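Local coordinates for major capsid protein (PDB 5TIP) that self-assembles as trimers into the large icosahedral, glycosylated capsid of a chlorella virus, with a pseudo T=169 lattice about 190 nm across, at residues 270-284 with 295-309. Sequence-based numbering, arbitrary orientation.
Sequences NYGQYTALANIPGAC and TTPDYGNTGTYNEQL. With BGC (beta-D-glucopyranose), chain F; BGC (beta-D-glucopyranose), chain E; GLA (alpha-D-galactopyranose), chain B.
In I280, CG1 lies between the backbone N and the carbonyl carbon (chi1 56°), and in L309, CG stands anti to the carbonyl carbon (chi1 -58°); the two side chains thereby meet tip to tip, I280 CD1 lying 4.0 Å from L309 CD1. L309 also packs on the methyls of A278 and A283, side chains short enough to let a branched leucine in, and V395 of helix 392-395 touches the same cluster. L309 O accepts from A276 N in a nearly straight hydrogen bond of 2.9 Å. Just before L309, T304 and N306 shape the chain through an ST turn and an Asx turn, each side-chain oxygen accepting from the backbone N two residues on, while T304 CG2 rests 3.3 Å from T275 OG1. Both segments belong to the long excursion between strands 257-266 and 312-319 of the C-terminal domain of this double jelly-roll capsid protein, and this excursion carries two of its N-linked glycans, on N279 and N301. With little regular secondary structure, it is held by scattered backbone bonds, side chains and water: water 3 joins Y274 N and T275 OG1 to T302 O. The amide of N270 lies against the P297 ring, N270 ND2 3.3 Å from P297 CG, and is held by a bond from ND2 to Q273 OE1; L277 CD2 packs against P297 CB at 3.7 Å. A type II turn from I280 to A283 puts G282 third, beside D298, where a CB would jam against the carbonyl O of P281. D298 OD2 accepts from the glycosylated nitrogen, N301 ND2, at 2.8 Å, met from above the carboxylate plane, while D298 OD1 accepts from glucose hydroxyl O2, across the ND2-C1 bond.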
ATOM      1  N   ASN A 270      16.906  25.708  -5.174  1.00 32.16           N
ATOM      2  CA  ASN A 270      15.984  25.154  -4.190  1.00 28.55           C
ATOM      3  C   ASN A 270      16.039  23.634  -4.226  1.00 26.56           C
ATOM      4  O   ASN A 270      15.937  23.028  -5.298  1.00 29.20           O
ATOM      5  CB  ASN A 270      14.556  25.636  -4.443  1.00 27.80           C
ATOM      6  CG  ASN A 270      14.437  27.143  -4.395  1.00 29.97           C
ATOM      7  OD1 ASN A 270      14.854  27.779  -3.426  1.00 32.90           O
ATOM      8  ND2 ASN A 270      13.877  27.727  -5.447  1.00 30.41           N
ATOM      9  N   TYR A 271      16.191  23.028  -3.051  1.00 24.75           N
ATOM     10  CA  TYR A 271      16.324  21.582  -2.954  1.00 22.92           C
ATOM     11  C   TYR A 271      15.012  20.899  -3.311  1.00 24.10           C
ATOM     12  O   TYR A 271      13.943  21.293  -2.834  1.00 31.08           O
ATOM     13  CB  TYR A 271      16.758  21.185  -1.545  1.00 22.33           C
ATOM     14  CG  TYR A 271      16.940  19.696  -1.358  1.00 24.66           C
ATOM     15  CD1 TYR A 271      18.048  19.043  -1.880  1.00 27.92           C
ATOM     16  CD2 TYR A 271      16.008  18.945  -0.653  1.00 25.63           C
ATOM     17  CE1 TYR A 271      18.223  17.682  -1.710  1.00 25.69           C
ATOM     18  CE2 TYR A 271      16.176  17.583  -0.478  1.00 24.83           C
ATOM     19  CZ  TYR A 271      17.285  16.958  -1.008  1.00 24.65           C
ATOM     20  OH  TYR A 271      17.457  15.605  -0.838  1.00 26.35           O
ATOM     21  N   GLY A 272      15.096  19.875  -4.155  1.00 25.50           N
ATOM     22  CA  GLY A 272      13.926  19.109  -4.524  1.00 24.63           C
ATOM     23  C   GLY A 272      12.931  19.821  -5.410  1.00 23.04           C
ATOM     24  O   GLY A 272      11.852  19.276  -5.658  1.00 22.88           O
ATOM     25  N   GLN A 273      13.248  21.019  -5.896  1.00 24.04           N
ATOM     26  CA  GLN A 273      12.344  21.738  -6.789  1.00 26.16           C
ATOM     27  C   GLN A 273      12.508  21.174  -8.192  1.00 28.12           C
ATOM     28  O   GLN A 273      13.481  21.476  -8.888  1.00 27.94           O
ATOM     29  CB  GLN A 273      12.613  23.238  -6.764  1.00 25.70           C
ATOM     30  CG  GLN A 273      11.603  24.026  -7.588  1.00 25.88           C
ATOM     31  CD  GLN A 273      12.047  25.443  -7.887  1.00 28.02           C
ATOM     32  OE1 GLN A 273      12.924  25.987  -7.219  1.00 32.04           O
ATOM     33  NE2 GLN A 273      11.435  26.051  -8.897  1.00 29.38           N
ATOM     34  N   TYR A 274      11.550  20.354  -8.614  1.00 29.24           N
ATOM     35  CA  TYR A 274      11.568  19.739  -9.932  1.00 28.31           C
ATOM     36  C   TYR A 274      10.547  20.348 -10.879  1.00 28.95           C
ATOM     37  O   TYR A 274      10.477  19.937 -12.042  1.00 30.51           O
ATOM     38  CB  TYR A 274      11.323  18.230  -9.813  1.00 25.80           C
ATOM     39  CG  TYR A 274      12.363  17.498  -8.995  1.00 24.99           C
ATOM     40  CD1 TYR A 274      13.704  17.854  -9.058  1.00 25.06           C
ATOM     41  CD2 TYR A 274      12.004  16.449  -8.162  1.00 25.97           C
ATOM     42  CE1 TYR A 274      14.655  17.185  -8.313  1.00 25.61           C
ATOM     43  CE2 TYR A 274      12.948  15.773  -7.415  1.00 25.28           C
ATOM     44  CZ  TYR A 274      14.271  16.145  -7.494  1.00 24.96           C
ATOM     45  OH  TYR A 274      15.215  15.474  -6.752  1.00 27.37           O
ATOM     46  N   THR A 275       9.755  21.310 -10.416  1.00 28.96           N
ATOM     47  CA  THR A 275       8.727  21.939 -11.227  1.00 29.24           C
ATOM     48  C   THR A 275       8.838  23.451 -11.092  1.00 28.50           C
ATOM     49  O   THR A 275       9.574  23.973 -10.252  1.00 24.78           O
ATOM     50  CB  THR A 275       7.325  21.466 -10.823  1.00 27.63           C
ATOM     51  OG1 THR A 275       7.162  21.619  -9.407  1.00 27.91           O
ATOM     52  CG2 THR A 275       7.129  20.004 -11.198  1.00 24.48           C
ATOM     53  N   ALA A 276       8.088  24.154 -11.933  1.00 21.55           N
ATOM     54  CA  ALA A 276       8.107  25.607 -11.931  1.00 25.20           C
ATOM     55  C   ALA A 276       7.243  26.163 -10.805  1.00 25.76           C
ATOM     56  O   ALA A 276       6.239  25.566 -10.405  1.00 28.51           O
ATOM     57  CB  ALA A 276       7.623  26.150 -13.274  1.00 25.84           C
ATOM     58  N   LEU A 277       7.651  27.318 -10.288  1.00 26.50           N
ATOM     59  CA  LEU A 277       6.863  28.008  -9.277  1.00 27.73           C
ATOM     60  C   LEU A 277       5.770  28.831  -9.944  1.00 30.07           C
ATOM     61  O   LEU A 277       5.983  29.430 -11.003  1.00 32.98           O
ATOM     62  CB  LEU A 277       7.755  28.911  -8.423  1.00 27.92           C
ATOM     63  CG  LEU A 277       8.974  28.263  -7.763  1.00 28.18           C
ATOM     64  CD1 LEU A 277       9.758  29.284  -6.951  1.00 29.90           C
ATOM     65  CD2 LEU A 277       8.555  27.091  -6.892  1.00 26.62           C
ATOM     66  N   ALA A 278       4.595  28.858  -9.319  1.00 30.92           N
ATOM     67  CA  ALA A 278       3.451  29.564  -9.878  1.00 29.24           C
ATOM     68  C   ALA A 278       2.559  30.050  -8.746  1.00 26.71           C
ATOM     69  O   ALA A 278       2.646  29.577  -7.612  1.00 26.94           O
ATOM     70  CB  ALA A 278       2.654  28.678 -10.844  1.00 26.62           C
ATOM     71  N   ASN A 279       1.691  31.001  -9.076  1.00 25.91           N
ATOM     72  CA  ASN A 279       0.780  31.614  -8.107  1.00 26.29           C
ATOM     73  C   ASN A 279      -0.500  30.795  -7.952  1.00 28.40           C
ATOM     74  O   ASN A 279      -1.615  31.295  -8.091  1.00 31.46           O
ATOM     75  CB  ASN A 279       0.483  33.049  -8.531  1.00 28.35           C
ATOM     76  CG  ASN A 279      -0.187  33.875  -7.442  1.00 33.74           C
ATOM     77  OD1 ASN A 279      -0.463  33.394  -6.341  1.00 32.39           O
ATOM     78  ND2 ASN A 279      -0.409  35.152  -7.746  1.00 41.73           N
ATOM     79  N   ILE A 280      -0.331  29.506  -7.677  1.00 27.76           N
ATOM     80  CA  ILE A 280      -1.437  28.619  -7.320  1.00 26.72           C
ATOM     81  C   ILE A 280      -1.078  27.982  -5.983  1.00 26.88           C
ATOM     82  O   ILE A 280       0.114  27.820  -5.684  1.00 27.67           O
ATOM     83  CB  ILE A 280      -1.700  27.568  -8.410  1.00 31.51           C
ATOM     84  CG1 ILE A 280      -0.431  26.767  -8.707  1.00 32.19           C
ATOM     85  CG2 ILE A 280      -2.237  28.229  -9.672  1.00 31.93           C
ATOM     86  CD1 ILE A 280      -0.617  25.705  -9.769  1.00 31.93           C
ATOM     87  N   PRO A 281      -2.066  27.618  -5.144  1.00 30.30           N
ATOM     88  CA  PRO A 281      -1.755  27.142  -3.786  1.00 30.54           C
ATOM     89  C   PRO A 281      -0.746  26.005  -3.740  1.00 30.23           C
ATOM     90  O   PRO A 281      -0.944  24.954  -4.358  1.00 32.59           O
ATOM     91  CB  PRO A 281      -3.122  26.689  -3.260  1.00 31.46           C
ATOM     92  CG  PRO A 281      -4.098  27.530  -4.001  1.00 32.71           C
ATOM     93  CD  PRO A 281      -3.518  27.705  -5.378  1.00 32.54           C
ATOM     94  N   GLY A 282       0.345  26.216  -3.006  1.00 28.49           N
ATOM     95  CA  GLY A 282       1.380  25.219  -2.858  1.00 25.79           C
ATOM     96  C   GLY A 282       2.528  25.325  -3.837  1.00 28.33           C
ATOM     97  O   GLY A 282       3.500  24.569  -3.705  1.00 29.87           O
ATOM     98  N   ALA A 283       2.459  26.236  -4.809  1.00 25.88           N
ATOM     99  CA  ALA A 283       3.466  26.324  -5.857  1.00 25.45           C
ATOM    100  C   ALA A 283       4.402  27.517  -5.717  1.00 25.13           C
ATOM    101  O   ALA A 283       5.389  27.588  -6.457  1.00 29.72           O
ATOM    102  CB  ALA A 283       2.794  26.372  -7.237  1.00 26.52           C
ATOM    103  N   CYS A 284       4.131  28.444  -4.804  1.00 24.24           N
ATOM    104  CA  CYS A 284       5.045  29.553  -4.552  1.00 27.09           C
ATOM    105  C   CYS A 284       4.760  30.108  -3.165  1.00 26.33           C
ATOM    106  O   CYS A 284       3.754  29.777  -2.534  1.00 31.01           O
ATOM    107  CB  CYS A 284       4.916  30.652  -5.612  1.00 30.85           C
ATOM    108  SG  CYS A 284       3.486  31.738  -5.400  1.00 34.62           S
ATOM    109  N   THR A 295       9.114  33.848  -6.978  1.00 32.06           N
ATOM    110  CA  THR A 295      10.561  33.738  -6.855  1.00 29.91           C
ATOM    111  C   THR A 295      10.969  32.764  -5.758  1.00 31.78           C
ATOM    112  O   THR A 295      12.044  32.159  -5.838  1.00 33.87           O
ATOM    113  CB  THR A 295      11.170  35.113  -6.572  1.00 34.16           C
ATOM    114  OG1 THR A 295      10.621  36.073  -7.482  1.00 36.46           O
ATOM    115  CG2 THR A 295      12.680  35.077  -6.750  1.00 33.60           C
ATOM    116  N   THR A 296      10.118  32.588  -4.750  1.00 32.32           N
ATOM    117  CA  THR A 296      10.394  31.753  -3.600  1.00 32.86           C
ATOM    118  C   THR A 296       9.362  30.638  -3.521  1.00 31.76           C
ATOM    119  O   THR A 296       8.160  30.903  -3.668  1.00 33.92           O
ATOM    120  CB  THR A 296      10.363  32.589  -2.309  1.00 33.39           C
ATOM    121  OG1 THR A 296      11.373  33.604  -2.369  1.00 36.44           O
ATOM    122  CG2 THR A 296      10.593  31.718  -1.090  1.00 31.78           C
ATOM    123  N   PRO A 297       9.776  29.394  -3.306  1.00 28.26           N
ATOM    124  CA  PRO A 297       8.814  28.294  -3.225  1.00 28.32           C
ATOM    125  C   PRO A 297       8.087  28.272  -1.889  1.00 33.34           C
ATOM    126  O   PRO A 297       8.489  28.905  -0.911  1.00 35.16           O
ATOM    127  CB  PRO A 297       9.683  27.038  -3.383  1.00 28.05           C
ATOM    128  CG  PRO A 297      11.046  27.527  -3.772  1.00 29.48           C
ATOM    129  CD  PRO A 297      11.164  28.913  -3.244  1.00 29.46           C
ATOM    130  N   ASP A 298       6.989  27.523  -1.872  1.00 33.67           N
ATOM    131  CA  ASP A 298       6.371  27.082  -0.625  1.00 32.20           C
ATOM    132  C   ASP A 298       7.192  25.882  -0.171  1.00 30.51           C
ATOM    133  O   ASP A 298       6.908  24.739  -0.530  1.00 31.99           O
ATOM    134  CB  ASP A 298       4.901  26.737  -0.841  1.00 31.11           C
ATOM    135  CG  ASP A 298       4.177  26.396   0.452  1.00 33.08           C
ATOM    136  OD1 ASP A 298       4.826  26.345   1.518  1.00 33.37           O
ATOM    137  OD2 ASP A 298       2.946  26.182   0.399  1.00 33.24           O
ATOM    138  N   TYR A 299       8.229  26.159   0.627  1.00 27.70           N
ATOM    139  CA  TYR A 299       9.284  25.178   0.877  1.00 25.97           C
ATOM    140  C   TYR A 299       8.722  23.852   1.376  1.00 24.92           C
ATOM    141  O   TYR A 299       9.099  22.782   0.884  1.00 26.70           O
ATOM    142  CB  TYR A 299      10.292  25.740   1.880  1.00 23.80           C
ATOM    143  CG  TYR A 299      11.097  26.906   1.354  1.00 25.75           C
ATOM    144  CD1 TYR A 299      12.095  26.716   0.408  1.00 28.20           C
ATOM    145  CD2 TYR A 299      10.865  28.196   1.812  1.00 23.74           C
ATOM    146  CE1 TYR A 299      12.836  27.779  -0.072  1.00 26.75           C
ATOM    147  CE2 TYR A 299      11.602  29.264   1.338  1.00 24.00           C
ATOM    148  CZ  TYR A 299      12.585  29.050   0.397  1.00 25.07           C
ATOM    149  OH  TYR A 299      13.319  30.111  -0.078  1.00 30.21           O
ATOM    150  N   GLY A 300       7.808  23.903   2.343  1.00 24.33           N
ATOM    151  CA  GLY A 300       7.214  22.682   2.855  1.00 22.29           C
ATOM    152  C   GLY A 300       6.406  21.923   1.827  1.00 22.40           C
ATOM    153  O   GLY A 300       6.175  20.720   1.994  1.00 22.34           O
ATOM    154  N   ASN A 301       5.981  22.595   0.758  1.00 22.41           N
ATOM    155  CA  ASN A 301       5.172  21.976  -0.283  1.00 22.64           C
ATOM    156  C   ASN A 301       5.857  22.128  -1.635  1.00 24.43           C
ATOM    157  O   ASN A 301       5.222  22.498  -2.628  1.00 28.69           O
ATOM    158  CB  ASN A 301       3.770  22.596  -0.295  1.00 26.35           C
ATOM    159  CG  ASN A 301       3.084  22.515   1.063  1.00 29.85           C
ATOM    160  OD1 ASN A 301       2.996  21.442   1.659  1.00 34.85           O
ATOM    161  ND2 ASN A 301       2.597  23.654   1.556  1.00 34.01           N
ATOM    162  N   THR A 302       7.163  21.848  -1.673  1.00 24.28           N
ATOM    163  CA  THR A 302       7.944  22.045  -2.892  1.00 22.66           C
ATOM    164  C   THR A 302       7.488  21.110  -4.006  1.00 24.36           C
ATOM    165  O   THR A 302       7.449  21.506  -5.178  1.00 27.86           O
ATOM    166  CB  THR A 302       9.430  21.840  -2.593  1.00 21.37           C
ATOM    167  OG1 THR A 302       9.867  22.823  -1.646  1.00 24.04           O
ATOM    168  CG2 THR A 302      10.260  21.968  -3.855  1.00 23.32           C
ATOM    169  N   GLY A 303       7.128  19.878  -3.665  1.00 25.30           N
ATOM    170  CA  GLY A 303       6.669  18.947  -4.672  1.00 23.45           C
ATOM    171  C   GLY A 303       5.264  19.258  -5.151  1.00 23.94           C
ATOM    172  O   GLY A 303       4.511  20.013  -4.536  1.00 24.94           O
ATOM    173  N   THR A 304       4.915  18.667  -6.291  1.00 26.78           N
ATOM    174  CA  THR A 304       3.584  18.831  -6.858  1.00 27.64           C
ATOM    175  C   THR A 304       3.298  17.661  -7.786  1.00 26.20           C
ATOM    176  O   THR A 304       4.211  16.976  -8.254  1.00 25.80           O
ATOM    177  CB  THR A 304       3.445  20.155  -7.620  1.00 29.33           C
ATOM    178  OG1 THR A 304       2.076  20.350  -7.993  1.00 34.00           O
ATOM    179  CG2 THR A 304       4.296  20.134  -8.879  1.00 28.47           C
ATOM    180  N   TYR A 305       2.011  17.444  -8.044  1.00 24.12           N
ATOM    181  CA  TYR A 305       1.563  16.469  -9.026  1.00 23.06           C
ATOM    182  C   TYR A 305       1.055  17.125 -10.299  1.00 23.86           C
ATOM    183  O   TYR A 305       0.610  16.424 -11.214  1.00 25.05           O
ATOM    184  CB  TYR A 305       0.474  15.569  -8.430  1.00 24.95           C
ATOM    185  CG  TYR A 305       0.969  14.689  -7.305  1.00 23.35           C
ATOM    186  CD1 TYR A 305       1.824  13.626  -7.559  1.00 23.39           C
ATOM    187  CD2 TYR A 305       0.581  14.917  -5.993  1.00 24.88           C
ATOM    188  CE1 TYR A 305       2.284  12.817  -6.539  1.00 23.08           C
ATOM    189  CE2 TYR A 305       1.034  14.111  -4.965  1.00 25.04           C
ATOM    190  CZ  TYR A 305       1.886  13.062  -5.244  1.00 22.87           C
ATOM    191  OH  TYR A 305       2.345  12.252  -4.230  1.00 22.96           O
ATOM    192  N   ASN A 306       1.116  18.451 -10.382  1.00 26.14           N
ATOM    193  CA  ASN A 306       0.576  19.186 -11.519  1.00 28.67           C
ATOM    194  C   ASN A 306       1.547  19.070 -12.687  1.00 31.91           C
ATOM    195  O   ASN A 306       2.647  19.628 -12.646  1.00 34.87           O
ATOM    196  CB  ASN A 306       0.343  20.644 -11.140  1.00 28.64           C
ATOM    197  CG  ASN A 306      -0.583  21.350 -12.102  1.00 32.57           C
ATOM    198  OD1 ASN A 306      -0.737  20.933 -13.249  1.00 35.38           O
ATOM    199  ND2 ASN A 306      -1.209  22.425 -11.639  1.00 35.13           N
ATOM    200  N   GLU A 307       1.140  18.335 -13.725  1.00 28.40           N
ATOM    201  CA  GLU A 307       1.979  18.195 -14.910  1.00 28.99           C
ATOM    202  C   GLU A 307       2.167  19.527 -15.626  1.00 25.13           C
ATOM    203  O   GLU A 307       3.184  19.732 -16.300  1.00 26.66           O
ATOM    204  CB  GLU A 307       1.372  17.149 -15.851  1.00 31.86           C
ATOM    205  CG  GLU A 307       2.016  17.072 -17.226  1.00 35.55           C
ATOM    206  CD  GLU A 307       3.488  16.700 -17.172  1.00 38.60           C
ATOM    207  OE1 GLU A 307       3.906  16.030 -16.201  1.00 38.22           O
ATOM    208  OE2 GLU A 307       4.229  17.086 -18.101  1.00 38.13           O
ATOM    209  N   GLN A 308       1.213  20.450 -15.477  1.00 22.53           N
ATOM    210  CA  GLN A 308       1.314  21.747 -16.134  1.00 25.01           C
ATOM    211  C   GLN A 308       2.561  22.511 -15.709  1.00 26.47           C
ATOM    212  O   GLN A 308       3.038  23.369 -16.460  1.00 27.81           O
ATOM    213  CB  GLN A 308       0.063  22.579 -15.841  1.00 26.97           C
ATOM    214  CG  GLN A 308      -0.072  23.829 -16.692  1.00 30.91           C
ATOM    215  CD  GLN A 308      -0.501  23.510 -18.110  1.00 31.89           C
ATOM    216  OE1 GLN A 308      -1.645  23.125 -18.351  1.00 34.70           O
ATOM    217  NE2 GLN A 308       0.422  23.651 -19.055  1.00 28.75           N
ATOM    218  N   LEU A 309       3.101  22.221 -14.527  1.00 28.89           N
ATOM    219  CA  LEU A 309       4.292  22.889 -14.023  1.00 28.00           C
ATOM    220  C   LEU A 309       5.585  22.146 -14.344  1.00 25.71           C
ATOM    221  O   LEU A 309       6.664  22.633 -13.992  1.00 27.24           O
ATOM    222  CB  LEU A 309       4.179  23.102 -12.509  1.00 28.15           C
ATOM    223  CG  LEU A 309       2.972  23.911 -12.029  1.00 26.92           C
ATOM    224  CD1 LEU A 309       2.976  24.036 -10.514  1.00 28.52           C
ATOM    225  CD2 LEU A 309       2.959  25.286 -12.677  1.00 27.13           C
TER
HETATM  226  C2  BGC F   1       2.089  24.874   3.564  1.00 26.37           C
HETATM  227  C3  BGC F   1       1.378  24.857   4.920  1.00 30.07           C
HETATM  228  C4  BGC F   1       0.046  24.128   4.819  1.00 32.64           C
HETATM  229  C5  BGC F   1       0.232  22.771   4.161  1.00 31.04           C
HETATM  230  C6  BGC F   1      -1.114  22.086   3.979  1.00 30.78           C
HETATM  231  C1  BGC F   1       2.118  23.498   2.924  1.00 23.30           C
HETATM  232  O2  BGC F   1       3.444  25.285   3.690  1.00 27.46           O
HETATM  233  O3  BGC F   1       1.129  26.195   5.363  1.00 30.82           O
HETATM  234  O4  BGC F   1      -0.542  23.996   6.111  1.00 37.68           O
HETATM  235  O5  BGC F   1       0.817  22.928   2.875  1.00 28.63           O
HETATM  236  O6  BGC F   1      -1.988  22.955   3.254  1.00 32.07           O
HETATM  237  C2  BGC E   1      -1.199  37.316  -7.360  1.00 30.69           C
HETATM  238  C3  BGC E   1      -2.223  38.215  -6.686  1.00 34.29           C
HETATM  239  C4  BGC E   1      -3.600  37.583  -6.821  1.00 33.82           C
HETATM  240  C5  BGC E   1      -3.597  36.140  -6.327  1.00 29.50           C
HETATM  241  C6  BGC E   1      -4.960  35.502  -6.566  1.00 26.94           C
HETATM  242  C1  BGC E   1      -1.274  35.887  -6.836  1.00 25.85           C
HETATM  243  O2  BGC E   1       0.110  37.841  -7.136  1.00 33.50           O
HETATM  244  O3  BGC E   1      -2.251  39.473  -7.361  1.00 37.89           O
HETATM  245  O4  BGC E   1      -4.561  38.346  -6.081  1.00 33.60           O
HETATM  246  O5  BGC E   1      -2.596  35.373  -6.998  1.00 26.57           O
HETATM  247  O6  BGC E   1      -4.935  34.135  -6.142  1.00 28.87           O
HETATM  248  C1  GLA B   8       2.746  30.033   4.783  1.00 31.22           C
HETATM  249  C2  GLA B   8       2.296  30.439   3.384  1.00 31.25           C
HETATM  250  C3  GLA B   8       2.943  29.548   2.334  1.00 31.60           C
HETATM  251  C4  GLA B   8       4.452  29.510   2.529  1.00 32.44           C
HETATM  252  C5  GLA B   8       4.799  29.159   3.972  1.00 34.49           C
HETATM  253  C6  GLA B   8       6.306  29.206   4.185  1.00 37.58           C
HETATM  254  O2  GLA B   8       0.871  30.333   3.286  1.00 35.26           O
HETATM  255  O3  GLA B   8       2.641  30.050   1.029  1.00 34.37           O
HETATM  256  O4  GLA B   8       5.013  30.785   2.199  1.00 33.77           O
HETATM  257  O5  GLA B   8       4.169  30.077   4.863  1.00 35.04           O
HETATM  258  O6  GLA B   8       6.959  28.477   3.142  1.00 38.12           O
HETATM  259  O   HOH W   1      15.293  30.972  -2.326  1.00 35.26           O
HETATM  260  O   HOH W   2      12.889  23.612  -1.879  1.00 23.97           O
HETATM  261  O   HOH W   3       8.684  20.346  -7.619  1.00 28.00           O
HETATM  262  O   HOH W   4       6.571  25.672  -3.665  1.00 26.62           O
HETATM  263  O   HOH W   5       1.407  28.162  -1.224  1.00 37.98           O